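Local coordinates for protein CCMAN5 (Cellulosimicrobium cellulans, PDB 2XSG) that hydrolyses alpha-mannosidic linkages as a calcium-binding glycosidase of family GH92 and probably serves in mannose-6-phosphate modification of yeast-produced lysosomal enzymes, at residues D104-D107 and F112-V115; E135-A140 and V146-F151. All coordinates share one frame; numbering follows the deposited sequence.

Contact 1: D104-D107 and F112-V115; sequences DDED and FYSV
Glu106 and Tyr113 meet across the paired strands through their side-chain ends. The phenol donates from OH to Glu106 OE2 over 2.7 Å, arriving on the anti lone pair, the one turned away from OE1, with carboxylate and ring planes 78° apart. Glu106 reaches it because CG stands anti to the backbone N (chi1 -175°) and the chain runs on extended, a span that suits glutamate. OE2 also takes a hydrogen bond with Tyr52 OH, and OE1 pairs with His103 ND1, so both carboxylate oxygens are satisfied. Replacing Glu106 with an alanine is likely to leave the hydroxyls of Tyr113 and Tyr52 and the His103 nitrogen without this common partner, and the phenol less firmly fixed.

The backbone polar groups are met by a reciprocal pair of bonds. Asp107 N donates a hydrogen bond to Ser114 O at 2.8 Å, and Ser114 N donates one to Asp107 O at 2.7 Å. Ser114 O is approached as well by Glu106 CA at 3.3 Å, a CA-H...O contact, and Asp105 O receives a similar one from Val115 CA at 3.5 Å.

On the other face, Asp107 OD2 lies 3.6 Å from Phe112 CE2, near the ring plane, where the slightly positive ring hydrogens suit a carboxylate oxygen. Small Ser114 fits beside Asp107, while branched Val115 and aromatic Tyr113 favour the extended backbone. Glu106 with Val115, a non-hydrogen-bonded pair, followed by Asp107 with Ser114, a hydrogen-bonded one, is the register of an antiparallel beta hairpin, here formed by strands 106-109 and 112-121.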
# COMPACT_ATOMS: atom_id res chain seq x y z
N ASP A 104 9.78 25.76 4.28
CA ASP A 104 9.13 27.07 4.14
C ASP A 104 8.98 27.48 2.68
O ASP A 104 8.18 28.36 2.35
CB ASP A 104 9.91 28.15 4.90
CG ASP A 104 9.95 27.90 6.40
OD1 ASP A 104 8.94 27.43 6.95
OD2 ASP A 104 11.00 28.18 7.02
N ASP A 105 9.77 26.87 1.80
CA ASP A 105 9.70 27.14 0.37
C ASP A 105 9.42 25.82 -0.37
O ASP A 105 10.20 25.38 -1.20
CB ASP A 105 11.00 27.79 -0.12
CG ASP A 105 10.87 28.43 -1.49
OD1 ASP A 105 9.73 28.73 -1.89
OD2 ASP A 105 11.90 28.65 -2.18
N GLU A 106 8.29 25.21 -0.04
CA GLU A 106 7.92 23.89 -0.54
C GLU A 106 6.41 23.79 -0.38
O GLU A 106 5.88 24.20 0.66
CB GLU A 106 8.60 22.79 0.30
CG GLU A 106 8.38 21.36 -0.18
CD GLU A 106 8.85 20.32 0.83
OE1 GLU A 106 8.54 20.49 2.03
OE2 GLU A 106 9.51 19.32 0.43
N ASP A 107 5.76 23.23 -1.40
CA ASP A 107 4.30 23.13 -1.48
C ASP A 107 3.90 21.91 -2.33
O ASP A 107 4.44 21.71 -3.41
CB ASP A 107 3.75 24.42 -2.12
CG ASP A 107 2.24 24.48 -2.15
OD1 ASP A 107 1.58 24.00 -1.20
OD2 ASP A 107 1.71 25.05 -3.14
N PHE A 112 0.69 17.25 -7.67
CA PHE A 112 1.75 18.26 -7.82
C PHE A 112 2.75 18.29 -6.68
O PHE A 112 2.43 17.92 -5.57
CB PHE A 112 1.16 19.66 -8.09
CG PHE A 112 0.70 20.41 -6.85
CD1 PHE A 112 -0.53 20.13 -6.27
CD2 PHE A 112 1.48 21.42 -6.32
CE1 PHE A 112 -0.97 20.83 -5.14
CE2 PHE A 112 1.06 22.13 -5.18
CZ PHE A 112 -0.17 21.82 -4.59
N TYR A 113 3.96 18.74 -6.99
CA TYR A 113 4.93 19.08 -5.95
C TYR A 113 5.80 20.27 -6.40
O TYR A 113 6.20 20.34 -7.56
CB TYR A 113 5.78 17.86 -5.59
CG TYR A 113 6.94 18.18 -4.67
CD1 TYR A 113 8.14 18.69 -5.19
CD2 TYR A 113 6.86 17.94 -3.31
CE1 TYR A 113 9.21 18.98 -4.37
CE2 TYR A 113 7.93 18.22 -2.48
CZ TYR A 113 9.10 18.74 -3.02
OH TYR A 113 10.16 19.04 -2.20
N SER A 114 6.06 21.21 -5.49
CA SER A 114 6.88 22.38 -5.84
C SER A 114 7.85 22.72 -4.70
O SER A 114 7.52 22.53 -3.51
CB SER A 114 5.99 23.59 -6.20
OG SER A 114 4.88 23.21 -7.04
N VAL A 115 9.05 23.18 -5.07
CA VAL A 115 10.11 23.51 -4.10
C VAL A 115 11.09 24.52 -4.70
O VAL A 115 11.37 24.51 -5.92
CB VAL A 115 10.89 22.24 -3.64
CG1 VAL A 115 11.69 21.59 -4.80
CG2 VAL A 115 11.82 22.55 -2.44

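Contact 2: E135-A140 and V146-F151; sequences EAEVAA and VHRYAF
Glu137 and Arg148 face each other in a hydrogen-bonded pair and are joined by both backbone and side chains. Of the backbone bonds, Arg148 N to Glu137 O is 2.8 Å long and almost straight (175°), with Glu137 N bonding back to Arg148 O. Glu135 with Ala150 and Ala139 with Val146 repeat this two-way pattern, making six bonds. CA-H...O contacts add to these: Val138 CA comes to 3.1 Å from Val146 O, which also accepts from Ala139 N.

The ionic interaction is a side-on salt bridge: Arg148 NH2 holds Glu137 OE1 at 2.8 Å, and NE holds OE2 at 2.9 Å. Both oxygens lie near the guanidinium plane, yet the nitrogens come from above the carboxylate, the two planes being 37° apart. A bend at chi3 (56°) brings the long arginine alongside the glutamate, and Asp276 shares its charge through NH2. A water bonds to Glu137 OE2 at 2.7 Å and also to Arg148 O.

Apolar contacts dominate the opposite face. Val138 CG1 sits over the His147 ring as a CH-pi contact, 4.0 Å from its centroid, and Ala136 CB, small enough to admit the phenol, meets Tyr149 CE2 at 3.5 Å. Within their strand, His147 ND1 and Tyr149 OH share a hydrogen bond, satisfying polar atoms of two buried rings.

Helix 275-290 lies against the face of Glu137, Val146 and Arg148 through Phe275, whereas strand 80-84 packs on His147 and Tyr149. In the sheet itself, this hairpin is bordered by strands 112-121 and 248-255.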
# COMPACT_ATOMS: atom_id res chain seq x y z
N GLU A 135 13.57 27.49 -9.06
CA GLU A 135 12.19 27.21 -8.66
C GLU A 135 11.76 25.99 -9.45
O GLU A 135 11.77 26.01 -10.66
CB GLU A 135 11.27 28.41 -8.94
CG GLU A 135 11.61 29.71 -8.16
CD GLU A 135 11.17 29.68 -6.69
OE1 GLU A 135 10.66 28.65 -6.18
OE2 GLU A 135 11.34 30.73 -6.02
N ALA A 136 11.42 24.92 -8.74
CA ALA A 136 11.05 23.68 -9.38
C ALA A 136 9.58 23.38 -9.12
O ALA A 136 9.12 23.39 -7.99
CB ALA A 136 11.91 22.56 -8.88
N GLU A 137 8.85 23.10 -10.19
CA GLU A 137 7.49 22.62 -10.09
C GLU A 137 7.35 21.32 -10.91
O GLU A 137 7.77 21.27 -12.06
CB GLU A 137 6.53 23.66 -10.68
CG GLU A 137 6.38 24.95 -9.89
CD GLU A 137 5.71 26.02 -10.73
OE1 GLU A 137 4.51 26.24 -10.54
OE2 GLU A 137 6.37 26.60 -11.61
N VAL A 138 6.78 20.29 -10.30
CA VAL A 138 6.39 19.08 -11.03
C VAL A 138 4.89 18.79 -10.83
O VAL A 138 4.30 19.17 -9.81
CB VAL A 138 7.26 17.84 -10.65
CG1 VAL A 138 8.73 18.10 -10.99
CG2 VAL A 138 7.14 17.50 -9.14
N ALA A 139 4.29 18.14 -11.83
CA ALA A 139 2.95 17.57 -11.72
C ALA A 139 2.93 16.21 -12.43
O ALA A 139 3.86 15.90 -13.18
CB ALA A 139 1.92 18.50 -12.33
N ALA A 140 1.87 15.44 -12.22
CA ALA A 140 1.75 14.11 -12.83
C ALA A 140 0.40 13.84 -13.45
O ALA A 140 -0.62 14.29 -12.92
CB ALA A 140 2.05 13.01 -11.80
N VAL A 146 5.50 15.89 -15.47
CA VAL A 146 5.87 17.15 -16.13
C VAL A 146 6.60 18.03 -15.16
O VAL A 146 6.28 18.03 -13.96
CB VAL A 146 4.67 17.90 -16.79
CG1 VAL A 146 4.09 17.05 -17.87
CG2 VAL A 146 3.59 18.30 -15.75
N HIS A 147 7.57 18.75 -15.71
CA HIS A 147 8.48 19.64 -14.97
C HIS A 147 8.42 21.06 -15.54
O HIS A 147 8.40 21.25 -16.78
CB HIS A 147 9.92 19.17 -15.13
CG HIS A 147 10.17 17.76 -14.69
ND1 HIS A 147 11.10 17.44 -13.73
CD2 HIS A 147 9.63 16.59 -15.11
CE1 HIS A 147 11.12 16.13 -13.55
NE2 HIS A 147 10.24 15.59 -14.37
N ARG A 148 8.39 22.04 -14.64
CA ARG A 148 8.65 23.45 -14.98
C ARG A 148 9.68 24.06 -14.02
O ARG A 148 9.46 24.08 -12.79
CB ARG A 148 7.36 24.28 -14.94
CG ARG A 148 7.54 25.72 -15.40
CD ARG A 148 6.22 26.42 -15.55
NE ARG A 148 5.42 26.38 -14.32
CZ ARG A 148 4.11 26.59 -14.28
NH1 ARG A 148 3.46 26.82 -15.42
NH2 ARG A 148 3.45 26.55 -13.13
N TYR A 149 10.79 24.54 -14.57
CA TYR A 149 11.90 25.11 -13.80
C TYR A 149 12.15 26.57 -14.14
O TYR A 149 12.11 26.96 -15.32
CB TYR A 149 13.20 24.34 -14.07
CG TYR A 149 13.15 22.91 -13.62
CD1 TYR A 149 12.95 21.89 -14.54
CD2 TYR A 149 13.30 22.57 -12.27
CE1 TYR A 149 12.89 20.56 -14.13
CE2 TYR A 149 13.24 21.25 -11.86
CZ TYR A 149 13.02 20.25 -12.79
OH TYR A 149 12.96 18.94 -12.40
N ALA A 150 12.40 27.38 -13.12
CA ALA A 150 12.86 28.76 -13.33
C ALA A 150 14.25 28.95 -12.76
O ALA A 150 14.44 28.88 -11.55
CB ALA A 150 11.88 29.78 -12.68
N PHE A 151 15.24 29.21 -13.62
CA PHE A 151 16.64 29.38 -13.20
C PHE A 151 16.98 30.86 -13.02
O PHE A 151 16.35 31.69 -13.66
CB PHE A 151 17.57 28.79 -14.25
CG PHE A 151 17.60 27.29 -14.28
CD1 PHE A 151 16.55 26.57 -14.83
CD2 PHE A 151 18.71 26.59 -13.78
CE1 PHE A 151 16.58 25.17 -14.88
CE2 PHE A 151 18.75 25.20 -13.83
CZ PHE A 151 17.68 24.49 -14.37
O HOH W 1 9.04 26.91 -11.97

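In the fold
Contacts 1 and 2 are two antiparallel hairpins of one sheet, with centres about 10 Å apart; contact 1 closes before contact 2 opens. Strands 106-109, 112-121, 133-140 and 144-150 lie side by side in chain order, with short strand 128-130, also paired with 112-121, coming between the hairpins in sequence. Backbone bonds from Tyr113 O to Val138 N and from Val115 O to Ala136 N, each probable at 2.8 Å, join the hairpins. Helix 275-290 touches both, through Phe112 in contact 1 and Glu137, Val146 and Arg148 in contact 2. Sharing one large antiparallel sheet, both contribute to the beta framework of the GH92 N-terminal domain, well away from the chain's centre.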